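Local coordinates for type III secretion system effector protein ExoU (Pseudomonas fluorescens, PDB 4QMK) that probably acts as a patatin-like phospholipase, a type III secretion effector directed to the plasma membrane by a domain that binds phosphatidylinositol 4,5-bisphosphate, at residues 47-52 with 57-62; 194-199 with 228-233; 331-336 with 420-425; 392-397 with 412-417. All coordinates share one frame; numbering follows the deposited sequence.

Contact 1: 47-52 with 57-62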
loop_
_atom_site.group_PDB
_atom_site.type_symbol
_atom_site.label_atom_id
_atom_site.label_comp_id
_atom_site.label_asym_id
_atom_site.label_seq_id
_atom_site.Cartn_x
_atom_site.Cartn_y
_atom_site.Cartn_z
ATOM N N LEU A 47 19.836 -5.346 -40.490
ATOM C CA LEU A 47 19.976 -3.956 -40.700
ATOM C C LEU A 47 20.879 -3.665 -41.871
ATOM O O LEU A 47 21.995 -4.179 -41.906
ATOM C CB LEU A 47 20.572 -3.321 -39.464
ATOM C CG LEU A 47 20.983 -1.859 -39.625
ATOM C CD1 LEU A 47 19.735 -1.013 -39.687
ATOM C CD2 LEU A 47 21.821 -1.446 -38.438
ATOM N N SER A 48 20.415 -2.813 -42.795
ATOM C CA SER A 48 21.213 -2.371 -43.910
ATOM C C SER A 48 21.161 -0.845 -44.015
ATOM O O SER A 48 20.146 -0.214 -43.695
ATOM C CB SER A 48 20.699 -2.947 -45.213
ATOM O OG SER A 48 20.802 -4.365 -45.279
ATOM N N ILE A 49 22.256 -0.264 -44.484
ATOM C CA ILE A 49 22.375 1.149 -44.605
ATOM C C ILE A 49 22.998 1.503 -45.933
ATOM O O ILE A 49 24.097 1.006 -46.236
ATOM C CB ILE A 49 23.284 1.707 -43.531
ATOM C CG1 ILE A 49 22.769 1.342 -42.155
ATOM C CG2 ILE A 49 23.349 3.231 -43.650
ATOM C CD1 ILE A 49 23.645 1.868 -41.026
ATOM N N TYR A 50 22.310 2.350 -46.724
ATOM C CA TYR A 50 22.814 2.779 -48.045
ATOM C C TYR A 50 22.925 4.297 -48.072
ATOM O O TYR A 50 22.133 4.993 -47.408
ATOM C CB TYR A 50 21.859 2.381 -49.174
ATOM C CG TYR A 50 21.549 0.899 -49.318
ATOM C CD1 TYR A 50 20.450 0.330 -48.664
ATOM C CD2 TYR A 50 22.268 0.105 -50.176
ATOM C CE1 TYR A 50 20.157 -1.024 -48.791
ATOM C CE2 TYR A 50 21.990 -1.226 -50.317
ATOM C CZ TYR A 50 20.941 -1.795 -49.612
ATOM O OH TYR A 50 20.654 -3.120 -49.799
ATOM N N ARG A 51 23.870 4.816 -48.853
ATOM C CA ARG A 51 24.012 6.260 -49.024
ATOM C C ARG A 51 23.937 6.658 -50.491
ATOM O O ARG A 51 24.576 6.055 -51.349
ATOM C CB ARG A 51 25.324 6.773 -48.415
ATOM C CG ARG A 51 25.610 8.251 -48.730
ATOM C CD ARG A 51 26.632 8.904 -47.789
ATOM N NE ARG A 51 27.850 8.142 -47.804
ATOM C CZ ARG A 51 28.641 7.971 -46.764
ATOM N NH1 ARG A 51 28.387 8.529 -45.579
ATOM N NH2 ARG A 51 29.701 7.215 -46.916
ATOM N N HIS A 52 23.162 7.699 -50.767
ATOM C CA HIS A 52 23.038 8.250 -52.128
ATOM C C HIS A 52 24.121 9.307 -52.360
ATOM O O HIS A 52 24.930 9.576 -51.500
ATOM C CB HIS A 52 21.629 8.860 -52.304
ATOM C CG HIS A 52 20.527 7.851 -52.246
ATOM N ND1 HIS A 52 19.875 7.522 -51.079
ATOM C CD2 HIS A 52 19.979 7.080 -53.210
ATOM C CE1 HIS A 52 18.972 6.588 -51.321
ATOM N NE2 HIS A 52 19.013 6.308 -52.610
ATOM N N VAL A 57 20.730 9.178 -46.602
ATOM C CA VAL A 57 20.956 7.830 -46.151
ATOM C C VAL A 57 19.646 7.097 -45.934
ATOM O O VAL A 57 18.676 7.655 -45.458
ATOM C CB VAL A 57 21.803 7.833 -44.874
ATOM C CG1 VAL A 57 21.737 6.521 -44.131
ATOM C CG2 VAL A 57 23.236 8.162 -45.247
ATOM N N GLU A 58 19.662 5.821 -46.266
ATOM C CA GLU A 58 18.504 4.957 -46.164
ATOM C C GLU A 58 18.825 3.713 -45.281
ATOM O O GLU A 58 19.776 2.993 -45.535
ATOM C CB GLU A 58 18.159 4.572 -47.594
ATOM C CG GLU A 58 17.473 3.272 -47.822
ATOM C CD GLU A 58 17.373 2.923 -49.310
ATOM O OE1 GLU A 58 17.657 3.801 -50.168
ATOM O OE2 GLU A 58 16.955 1.776 -49.614
ATOM N N VAL A 59 18.016 3.482 -44.256
ATOM C CA VAL A 59 18.180 2.351 -43.381
ATOM C C VAL A 59 17.028 1.389 -43.585
ATOM O O VAL A 59 15.905 1.781 -43.540
ATOM C CB VAL A 59 18.140 2.785 -41.921
ATOM C CG1 VAL A 59 18.310 1.589 -41.008
ATOM C CG2 VAL A 59 19.217 3.839 -41.639
ATOM N N VAL A 60 17.327 0.110 -43.772
ATOM C CA VAL A 60 16.300 -0.877 -43.956
ATOM C C VAL A 60 16.422 -1.913 -42.861
ATOM O O VAL A 60 17.524 -2.383 -42.525
ATOM C CB VAL A 60 16.429 -1.540 -45.333
ATOM C CG1 VAL A 60 15.347 -2.560 -45.554
ATOM C CG2 VAL A 60 16.315 -0.476 -46.428
ATOM N N VAL A 61 15.286 -2.247 -42.281
ATOM C CA VAL A 61 15.227 -3.218 -41.235
ATOM C C VAL A 61 14.020 -4.102 -41.279
ATOM O O VAL A 61 13.074 -3.841 -41.961
ATOM C CB VAL A 61 15.227 -2.589 -39.854
ATOM C CG1 VAL A 61 16.543 -1.894 -39.616
ATOM C CG2 VAL A 61 14.063 -1.660 -39.687
ATOM N N SER A 62 14.124 -5.197 -40.550
ATOM C CA SER A 62 13.093 -6.183 -40.387
ATOM C C SER A 62 12.657 -6.009 -38.951
ATOM O O SER A 62 13.379 -5.393 -38.162
ATOM C CB SER A 62 13.707 -7.575 -40.570
ATOM O OG SER A 62 14.570 -7.855 -39.476
#
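Leu47 lays its CD1 methyl against Val59 and Val61 of the partner strand, and this side of the beta hairpin is tightly packed. Leu47 CD1 lies 3.2 Å from Val59 CG1 and 3.3 Å from Val61 CG1, spacings too short to trust in detail; the tight packing rests on these buried valines and Ile49, whose CG2 meets Val57 CG1 at 3.7 Å. With CG anti to the backbone N (chi1 171°), the leucine reaches across to strand 57-61. Two hydrogen-bonded antiparallel pairs, Ser48 with Val60 and Tyr50 with Glu58, supply four nearly straight backbone bonds.

The face bearing Ser48, Tyr50, Glu58 and Val60 is looser and partly open to solvent. The extended Glu58 chain crosses beside the Tyr50 ring, OE2 standing 3.9 Å from Tyr50 CD1 with carboxylate and ring planes 50° apart. Glu58 OE1 sits at the edge of the His52 imidazole, 3.3 Å from His52 CE1. A salt bridge from OE2 to Arg435 holds the carboxylate, and Lys35 makes a cation-pi contact with Tyr50.

The hairpin forms the middle of a four-stranded antiparallel sheet: strand 36-42 borders 47-51 and strand 434-438 borders 57-61, while helix 441-446 covers Val57 and Val59 and helix 450-461 covers Leu47.

Contact 2: 194-199 with 228-233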
loop_
_atom_site.group_PDB
_atom_site.type_symbol
_atom_site.label_atom_id
_atom_site.label_comp_id
_atom_site.label_asym_id
_atom_site.label_seq_id
_atom_site.Cartn_x
_atom_site.Cartn_y
_atom_site.Cartn_z
ATOM N N GLN A 194 5.875 -23.009 -7.458
ATOM C CA GLN A 194 6.758 -24.121 -7.775
ATOM C C GLN A 194 7.686 -23.716 -8.898
ATOM O O GLN A 194 8.909 -23.702 -8.725
ATOM C CB GLN A 194 5.916 -25.348 -8.074
ATOM C CG GLN A 194 6.478 -26.423 -8.982
ATOM C CD GLN A 194 5.542 -27.628 -9.023
ATOM O OE1 GLN A 194 4.339 -27.520 -8.728
ATOM N NE2 GLN A 194 6.090 -28.785 -9.368
ATOM N N SER A 195 7.087 -23.272 -10.001
ATOM C CA SER A 195 7.836 -22.807 -11.177
ATOM C C SER A 195 8.865 -21.761 -10.833
ATOM O O SER A 195 10.019 -21.896 -11.210
ATOM C CB SER A 195 6.882 -22.240 -12.196
ATOM O OG SER A 195 7.593 -21.565 -13.198
ATOM N N ILE A 196 8.462 -20.744 -10.081
ATOM C CA ILE A 196 9.377 -19.671 -9.694
ATOM C C ILE A 196 10.524 -20.158 -8.819
ATOM O O ILE A 196 11.690 -19.823 -9.043
ATOM C CB ILE A 196 8.644 -18.573 -8.936
ATOM C CG1 ILE A 196 7.859 -17.707 -9.901
ATOM C CG2 ILE A 196 9.621 -17.687 -8.187
ATOM C CD1 ILE A 196 6.921 -16.732 -9.226
ATOM N N LEU A 197 10.203 -20.956 -7.806
ATOM C CA LEU A 197 11.242 -21.478 -6.920
ATOM C C LEU A 197 12.279 -22.268 -7.705
ATOM O O LEU A 197 13.485 -22.042 -7.547
ATOM C CB LEU A 197 10.639 -22.325 -5.804
ATOM C CG LEU A 197 9.849 -21.503 -4.789
ATOM C CD1 LEU A 197 9.252 -22.371 -3.696
ATOM C CD2 LEU A 197 10.675 -20.402 -4.164
ATOM N N ALA A 198 11.808 -23.187 -8.542
ATOM C CA ALA A 198 12.689 -23.977 -9.383
ATOM C C ALA A 198 13.639 -23.029 -10.120
ATOM O O ALA A 198 14.850 -23.194 -10.074
ATOM C CB ALA A 198 11.877 -24.814 -10.367
ATOM N N HIS A 199 13.090 -22.014 -10.772
ATOM C CA HIS A 199 13.926 -21.084 -11.526
ATOM C C HIS A 199 14.904 -20.372 -10.616
ATOM O O HIS A 199 16.076 -20.297 -10.918
ATOM C CB HIS A 199 13.091 -20.080 -12.342
ATOM C CG HIS A 199 12.468 -20.672 -13.574
ATOM N ND1 HIS A 199 13.142 -20.785 -14.769
ATOM C CD2 HIS A 199 11.236 -21.195 -13.795
ATOM C CE1 HIS A 199 12.362 -21.360 -15.671
ATOM N NE2 HIS A 199 11.199 -21.624 -15.102
ATOM N N ARG A 228 4.815 -7.322 -8.349
ATOM C CA ARG A 228 6.108 -6.713 -8.066
ATOM C C ARG A 228 7.194 -7.757 -8.026
ATOM O O ARG A 228 8.324 -7.454 -8.377
ATOM C CB ARG A 228 6.154 -5.907 -6.741
ATOM C CG ARG A 228 7.349 -4.925 -6.702
ATOM C CD ARG A 228 7.781 -4.467 -5.300
ATOM N NE ARG A 228 6.769 -3.692 -4.562
ATOM C CZ ARG A 228 6.456 -2.407 -4.800
ATOM N NH1 ARG A 228 7.028 -1.731 -5.796
ATOM N NH2 ARG A 228 5.533 -1.801 -4.061
ATOM N N ASP A 229 6.884 -8.959 -7.541
ATOM C CA ASP A 229 7.878 -10.006 -7.500
ATOM C C ASP A 229 8.294 -10.328 -8.884
ATOM O O ASP A 229 9.481 -10.496 -9.158
ATOM C CB ASP A 229 7.329 -11.293 -6.876
ATOM C CG ASP A 229 7.119 -11.178 -5.408
ATOM O OD1 ASP A 229 7.839 -10.369 -4.767
ATOM O OD2 ASP A 229 6.217 -11.877 -4.886
ATOM N N LEU A 230 7.303 -10.499 -9.751
ATOM C CA LEU A 230 7.570 -10.829 -11.132
ATOM C C LEU A 230 8.482 -9.793 -11.785
ATOM O O LEU A 230 9.502 -10.147 -12.330
ATOM C CB LEU A 230 6.253 -11.013 -11.902
ATOM C CG LEU A 230 5.503 -12.333 -11.645
ATOM C CD1 LEU A 230 4.299 -12.454 -12.556
ATOM C CD2 LEU A 230 6.386 -13.525 -11.888
ATOM N N GLU A 231 8.149 -8.517 -11.668
ATOM C CA GLU A 231 8.997 -7.448 -12.204
ATOM C C GLU A 231 10.458 -7.567 -11.726
ATOM O O GLU A 231 11.382 -7.529 -12.529
ATOM C CB GLU A 231 8.447 -6.087 -11.791
ATOM C CG GLU A 231 9.359 -4.896 -12.056
ATOM C CD GLU A 231 8.955 -3.700 -11.193
ATOM O OE1 GLU A 231 9.250 -3.718 -9.969
ATOM O OE2 GLU A 231 8.343 -2.739 -11.731
ATOM N N VAL A 232 10.643 -7.674 -10.419
ATOM C CA VAL A 232 11.970 -7.816 -9.803
ATOM C C VAL A 232 12.717 -9.060 -10.287
ATOM O O VAL A 232 13.886 -8.992 -10.712
ATOM C CB VAL A 232 11.851 -7.888 -8.278
ATOM C CG1 VAL A 232 13.158 -8.343 -7.668
ATOM C CG2 VAL A 232 11.443 -6.525 -7.709
ATOM N N LEU A 233 12.018 -10.185 -10.265
ATOM C CA LEU A 233 12.584 -11.422 -10.708
ATOM C C LEU A 233 12.983 -11.408 -12.176
ATOM O O LEU A 233 13.992 -12.021 -12.539
ATOM C CB LEU A 233 11.572 -12.528 -10.488
ATOM C CG LEU A 233 11.348 -12.956 -9.066
ATOM C CD1 LEU A 233 10.302 -14.059 -9.028
ATOM C CD2 LEU A 233 12.653 -13.438 -8.473
#
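Ile196 and Leu233 meet with their side chains at about a right angle, the CG2 methyl of Ile196 lying 3.8 Å from CD1 of Leu233. Both residues direct their CB toward the opposite helix, so the two chains bridge a wide gap, the CA of Ile196 standing 8.9 Å from the CA of Leu233. The isoleucine uses both of its branches. Its short branch, CG2, is anti to the backbone N and takes Leu233; its long branch, extended through CG1 (chi2 171°), carries CD1 to within 4.2 Å of Leu230 CD2. Leu230 starts out alongside the interface and only its tip turns in, which fits this longer, lighter touch.

This is apolar helix-to-helix packing within the patatin-like phospholipase region, where helix 183-201 lies against helix 227-236 with no hydrogen bond between the two segments. Leu230 and Leu233, one turn apart, offer neighbouring methyl groups to the single isoleucine. Helix 210-221 adds to the cluster, its Leu219 touching Ile196 and its Val212 touching Leu233. Asp229, on the same helix as the leucines, forms a salt bridge with Arg218 and accepts a bond from the backbone N of Thr226. On helix 183-201, Ser195 OG and His199 NE2 bond to the carbonyls of Ser115 and Gly116, just beyond helix 107-114, which follows the probable nucleophile elbow.

Contact 3: 331-336 with 420-425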
loop_
_atom_site.group_PDB
_atom_site.type_symbol
_atom_site.label_atom_id
_atom_site.label_comp_id
_atom_site.label_asym_id
_atom_site.label_seq_id
_atom_site.Cartn_x
_atom_site.Cartn_y
_atom_site.Cartn_z
ATOM N N GLU A 331 8.059 -5.255 -30.834
ATOM C CA GLU A 331 7.258 -6.200 -31.528
ATOM C C GLU A 331 6.359 -6.886 -30.486
ATOM O O GLU A 331 6.798 -7.215 -29.363
ATOM C CB GLU A 331 8.156 -7.202 -32.242
ATOM C CG GLU A 331 7.421 -8.312 -32.997
ATOM C CD GLU A 331 6.914 -7.932 -34.382
ATOM O OE1 GLU A 331 7.036 -6.759 -34.777
ATOM O OE2 GLU A 331 6.388 -8.834 -35.073
ATOM N N ALA A 332 5.102 -7.089 -30.853
ATOM C CA ALA A 332 4.210 -7.838 -30.031
ATOM C C ALA A 332 3.794 -9.122 -30.779
ATOM O O ALA A 332 3.975 -9.224 -32.004
ATOM C CB ALA A 332 2.991 -7.018 -29.734
ATOM N N LEU A 333 3.264 -10.084 -30.039
ATOM C CA LEU A 333 2.590 -11.201 -30.645
ATOM C C LEU A 333 1.246 -11.165 -29.941
ATOM O O LEU A 333 1.168 -11.301 -28.708
ATOM C CB LEU A 333 3.307 -12.522 -30.377
ATOM C CG LEU A 333 2.600 -13.752 -30.931
ATOM C CD1 LEU A 333 2.428 -13.685 -32.428
ATOM C CD2 LEU A 333 3.464 -14.951 -30.620
ATOM N N ILE A 334 0.182 -10.938 -30.694
ATOM C CA ILE A 334 -1.123 -10.778 -30.101
ATOM C C ILE A 334 -1.869 -11.965 -30.516
ATOM O O ILE A 334 -1.994 -12.221 -31.708
ATOM C CB ILE A 334 -1.804 -9.487 -30.641
ATOM C CG1 ILE A 334 -0.956 -8.284 -30.230
ATOM C CG2 ILE A 334 -3.216 -9.377 -30.098
ATOM C CD1 ILE A 334 -1.240 -6.972 -30.991
ATOM N N VAL A 335 -2.397 -12.714 -29.588
ATOM C CA VAL A 335 -2.997 -14.049 -29.964
ATOM C C VAL A 335 -4.471 -14.026 -29.835
ATOM O O VAL A 335 -4.965 -13.863 -28.742
ATOM C CB VAL A 335 -2.448 -15.155 -29.073
ATOM C CG1 VAL A 335 -2.979 -16.497 -29.514
ATOM C CG2 VAL A 335 -0.930 -15.150 -29.147
ATOM N N LYS A 336 -5.164 -14.111 -30.975
ATOM C CA LYS A 336 -6.624 -14.151 -31.037
ATOM C C LYS A 336 -7.141 -15.460 -31.597
ATOM O O LYS A 336 -6.412 -16.247 -32.172
ATOM C CB LYS A 336 -7.154 -13.048 -31.938
ATOM C CG LYS A 336 -7.104 -11.712 -31.266
ATOM C CD LYS A 336 -7.536 -10.564 -32.158
ATOM C CE LYS A 336 -7.329 -9.254 -31.376
ATOM N NZ LYS A 336 -7.798 -8.002 -32.051
ATOM N N GLN A 420 1.518 -24.697 -35.719
ATOM C CA GLN A 420 1.828 -24.401 -37.095
ATOM C C GLN A 420 1.546 -22.947 -37.484
ATOM O O GLN A 420 2.354 -22.342 -38.159
ATOM C CB GLN A 420 1.042 -25.293 -38.009
ATOM C CG GLN A 420 1.519 -26.705 -38.025
ATOM C CD GLN A 420 0.732 -27.535 -38.999
ATOM O OE1 GLN A 420 -0.379 -27.149 -39.430
ATOM N NE2 GLN A 420 1.291 -28.689 -39.356
ATOM N N THR A 421 0.408 -22.409 -37.048
ATOM C CA THR A 421 -0.028 -21.107 -37.439
ATOM C C THR A 421 0.957 -20.066 -36.917
ATOM O O THR A 421 1.448 -19.229 -37.652
ATOM C CB THR A 421 -1.449 -20.841 -36.913
ATOM O OG1 THR A 421 -2.365 -21.738 -37.538
ATOM C CG2 THR A 421 -1.905 -19.444 -37.251
ATOM N N VAL A 422 1.283 -20.181 -35.655
ATOM C CA VAL A 422 2.189 -19.287 -35.017
ATOM C C VAL A 422 3.601 -19.382 -35.610
ATOM O O VAL A 422 4.242 -18.320 -35.860
ATOM C CB VAL A 422 2.213 -19.551 -33.538
ATOM C CG1 VAL A 422 3.347 -18.819 -32.864
ATOM C CG2 VAL A 422 0.876 -19.155 -32.942
ATOM N N SER A 423 4.096 -20.612 -35.823
ATOM C CA SER A 423 5.380 -20.805 -36.506
ATOM C C SER A 423 5.324 -20.083 -37.847
ATOM O O SER A 423 6.271 -19.401 -38.224
ATOM C CB SER A 423 5.686 -22.297 -36.780
ATOM O OG SER A 423 6.260 -22.933 -35.659
ATOM N N GLY A 424 4.206 -20.235 -38.561
ATOM C CA GLY A 424 4.050 -19.582 -39.867
ATOM C C GLY A 424 4.107 -18.075 -39.704
ATOM O O GLY A 424 4.760 -17.378 -40.453
ATOM N N HIS A 425 3.470 -17.585 -38.653
ATOM C CA HIS A 425 3.428 -16.203 -38.435
ATOM C C HIS A 425 4.833 -15.669 -38.080
ATOM O O HIS A 425 5.266 -14.653 -38.587
ATOM C CB HIS A 425 2.437 -15.903 -37.340
ATOM C CG HIS A 425 2.346 -14.457 -37.020
ATOM N ND1 HIS A 425 3.108 -13.870 -36.045
ATOM C CD2 HIS A 425 1.617 -13.468 -37.573
ATOM C CE1 HIS A 425 2.840 -12.578 -35.996
ATOM N NE2 HIS A 425 1.953 -12.308 -36.929
#
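Strand-to-helix packing joins Leu333, on strand 332-337 within the mixed sheet of the patatin-like core, to Val422 and His425 on helix 408-431, which lies over that sheet. The contact is small, burying 141 Å² over both segments, and is carried by one leucine fork. A chi1 of 177° swings CG away from the backbone N, and Leu333 reaches across the gap toward the helix so that its two methyls face different partners. CD1 approaches the imidazole of His425 obliquely, 3.7 Å from its ND1 and 3.8 Å from its CE1; the leucine and the histidine come from opposing sides and overlap near their ends. Leu333 CD2 stays farther off, 4.5 Å from Val422 CG1.

Neighbouring strands close in on the leucine: Leu69 of strand 68-72 and Val383 of strand 382-389 both touch it. Val422 rests on Ala87 of helix 81-90 and on Leu385, so the helix is seated against a second helix as well as the sheet.

The histidine has a hydrogen-bonded NE2, while its ND1 and CE1 lie against a methyl. The bond from NE2 goes to the carbonyl O of Glu380, which helps to fix the rotation of the ring. That bond requires a proton on NE2. Glu331 OE2 stands 5.9 Å from His425 NE2, but it is already paired with Arg429, and its pull on the ionisation of the ring is therefore probably modest.

Contact 4: 392-397 with 412-417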
loop_
_atom_site.group_PDB
_atom_site.type_symbol
_atom_site.label_atom_id
_atom_site.label_comp_id
_atom_site.label_asym_id
_atom_site.label_seq_id
_atom_site.Cartn_x
_atom_site.Cartn_y
_atom_site.Cartn_z
ATOM N N GLY A 392 -11.837 -31.508 -37.274
ATOM C CA GLY A 392 -12.922 -31.017 -36.433
ATOM C C GLY A 392 -13.124 -29.523 -36.472
ATOM O O GLY A 392 -12.233 -28.765 -36.860
ATOM N N ASP A 393 -14.321 -29.108 -36.076
ATOM C CA ASP A 393 -14.699 -27.709 -36.006
ATOM C C ASP A 393 -14.947 -27.397 -34.540
ATOM O O ASP A 393 -15.981 -27.717 -34.018
ATOM C CB ASP A 393 -15.986 -27.396 -36.825
ATOM C CG ASP A 393 -16.430 -25.899 -36.692
ATOM O OD1 ASP A 393 -15.614 -25.120 -36.165
ATOM O OD2 ASP A 393 -17.574 -25.512 -37.069
ATOM N N PHE A 394 -14.013 -26.737 -33.873
ATOM C CA PHE A 394 -14.226 -26.439 -32.478
ATOM C C PHE A 394 -14.624 -24.985 -32.191
ATOM O O PHE A 394 -14.511 -24.547 -31.034
ATOM C CB PHE A 394 -13.019 -26.845 -31.678
ATOM C CG PHE A 394 -12.582 -28.248 -31.938
ATOM C CD1 PHE A 394 -13.278 -29.317 -31.386
ATOM C CD2 PHE A 394 -11.447 -28.501 -32.713
ATOM C CE1 PHE A 394 -12.867 -30.617 -31.628
ATOM C CE2 PHE A 394 -11.011 -29.804 -32.942
ATOM C CZ PHE A 394 -11.722 -30.863 -32.398
ATOM N N ARG A 395 -15.160 -24.279 -33.204
ATOM C CA ARG A 395 -15.673 -22.885 -33.024
ATOM C C ARG A 395 -16.694 -22.701 -31.880
ATOM O O ARG A 395 -16.761 -21.632 -31.284
ATOM C CB ARG A 395 -16.201 -22.292 -34.338
ATOM C CG ARG A 395 -15.082 -21.660 -35.152
ATOM C CD ARG A 395 -15.545 -20.896 -36.384
ATOM N NE ARG A 395 -15.364 -21.662 -37.614
ATOM C CZ ARG A 395 -16.303 -22.391 -38.216
ATOM N NH1 ARG A 395 -17.527 -22.494 -37.723
ATOM N NH2 ARG A 395 -16.009 -23.035 -39.326
ATOM N N GLY A 396 -17.451 -23.739 -31.553
ATOM C CA GLY A 396 -18.314 -23.718 -30.359
ATOM C C GLY A 396 -17.575 -23.407 -29.049
ATOM O O GLY A 396 -18.193 -22.944 -28.078
ATOM N N LEU A 397 -16.261 -23.660 -29.003
ATOM C CA LEU A 397 -15.449 -23.256 -27.851
ATOM C C LEU A 397 -15.449 -21.709 -27.659
ATOM O O LEU A 397 -14.545 -21.172 -27.001
ATOM C CB LEU A 397 -13.986 -23.746 -28.000
ATOM C CG LEU A 397 -13.712 -25.267 -28.002
ATOM C CD1 LEU A 397 -12.274 -25.592 -28.412
ATOM C CD2 LEU A 397 -14.035 -25.908 -26.656
ATOM N N GLN A 412 -4.722 -32.381 -28.728
ATOM C CA GLN A 412 -3.413 -32.576 -29.341
ATOM C C GLN A 412 -3.458 -32.030 -30.763
ATOM O O GLN A 412 -2.510 -31.439 -31.232
ATOM C CB GLN A 412 -3.088 -34.105 -29.317
ATOM C CG GLN A 412 -1.606 -34.519 -29.207
ATOM C CD GLN A 412 -1.418 -35.979 -28.651
ATOM O OE1 GLN A 412 -2.033 -36.372 -27.622
ATOM N NE2 GLN A 412 -0.550 -36.769 -29.310
ATOM N N HIS A 413 -4.577 -32.205 -31.441
ATOM C CA HIS A 413 -4.697 -31.731 -32.808
ATOM C C HIS A 413 -4.804 -30.171 -32.908
ATOM O O HIS A 413 -4.147 -29.531 -33.751
ATOM C CB HIS A 413 -5.901 -32.347 -33.519
ATOM C CG HIS A 413 -6.051 -31.834 -34.927
ATOM N ND1 HIS A 413 -5.258 -32.285 -35.969
ATOM C CD2 HIS A 413 -6.797 -30.817 -35.438
ATOM C CE1 HIS A 413 -5.543 -31.603 -37.067
ATOM N NE2 HIS A 413 -6.473 -30.707 -36.774
ATOM N N LEU A 414 -5.648 -29.596 -32.058
ATOM C CA LEU A 414 -5.882 -28.180 -32.059
ATOM C C LEU A 414 -4.585 -27.479 -31.687
ATOM O O LEU A 414 -4.171 -26.502 -32.333
ATOM C CB LEU A 414 -6.990 -27.835 -31.088
ATOM C CG LEU A 414 -7.642 -26.510 -31.409
ATOM C CD1 LEU A 414 -8.482 -26.653 -32.665
ATOM C CD2 LEU A 414 -8.487 -26.030 -30.239
ATOM N N GLN A 415 -3.911 -28.045 -30.699
ATOM C CA GLN A 415 -2.627 -27.523 -30.273
ATOM C C GLN A 415 -1.611 -27.558 -31.402
ATOM O O GLN A 415 -0.835 -26.631 -31.583
ATOM C CB GLN A 415 -2.131 -28.287 -29.060
ATOM C CG GLN A 415 -2.994 -28.003 -27.831
ATOM C CD GLN A 415 -2.705 -28.908 -26.681
ATOM O OE1 GLN A 415 -1.836 -29.768 -26.764
ATOM N NE2 GLN A 415 -3.410 -28.697 -25.573
ATOM N N ALA A 416 -1.630 -28.621 -32.186
ATOM C CA ALA A 416 -0.704 -28.700 -33.332
ATOM C C ALA A 416 -1.093 -27.701 -34.466
ATOM O O ALA A 416 -0.249 -27.293 -35.197
ATOM C CB ALA A 416 -0.620 -30.138 -33.853
ATOM N N GLN A 417 -2.369 -27.346 -34.594
ATOM C CA GLN A 417 -2.802 -26.353 -35.570
ATOM C C GLN A 417 -2.291 -24.960 -35.176
ATOM O O GLN A 417 -1.838 -24.173 -36.013
ATOM C CB GLN A 417 -4.306 -26.297 -35.609
ATOM C CG GLN A 417 -4.937 -27.520 -36.202
ATOM C CD GLN A 417 -5.146 -27.364 -37.678
ATOM O OE1 GLN A 417 -4.433 -27.962 -38.494
ATOM N NE2 GLN A 417 -6.114 -26.519 -38.042
#
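Leu414 divides its two methyls between Phe394 and Leu397. Its CD1 comes obliquely against the phenyl ring, 3.5 Å from Phe394 CD2 and 4.0 Å from Phe394 CE2, leucine and phenylalanine overlapping as they approach from opposing backbones. The other methyl, CD2, lies 4.2 Å from Leu397 CD1. All three residues direct their CB across the gap, and a chi1 of -158° with chi2 near 72° spreads the leucine fork over both partners.

The turn that carries Phe394 and Leu397 helps to set their spacing. Leu397 N donates to Phe394 O at 2.8 Å, which brings the two apolar side chains to the same side of the loop. Phe394 folds back so that one ring face lies near the carbonyl carbon of Gly392, which is offset toward the rim; the positive phi of this glycine (140°) is one that glycine readily adopts. Asp393 braces the next step with an Asx turn: its OD1 receives the backbone N of Arg395 at 3.1 Å, from above the carboxylate plane. The Arg395 guanidinium lies with a face over that same OD1, and its salt bridge to OD2 is a matter of charge alone.

Met406 touches both Phe394 and Leu397, and His413 NE2 bonds to Ser389 OG. Strand 392-393 pairs antiparallel with strand 382-389 as an edge strand of the mixed sheet, and helix 408-431 packs its Leu414 against the turn that follows.

Along the chain, contact 1 closes first, contact 2 follows, and contact 4 is nested inside the long loop closed by contact 3. Contacts 3 and 4 are close relatives: their centres lie 16 Å apart, both use helix 408-431, and both reach the mixed sheet, one at an inner strand and the other at its edge. One long helix thus meets the patatin-like core at two points. Contact 1 belongs to a separate antiparallel sheet, its nearest atoms about 7 Å from those of contact 3. Contact 2, with its centre 26 Å from that of contact 3, joins helices 183-201 and 227-236 in another part of the phospholipase region.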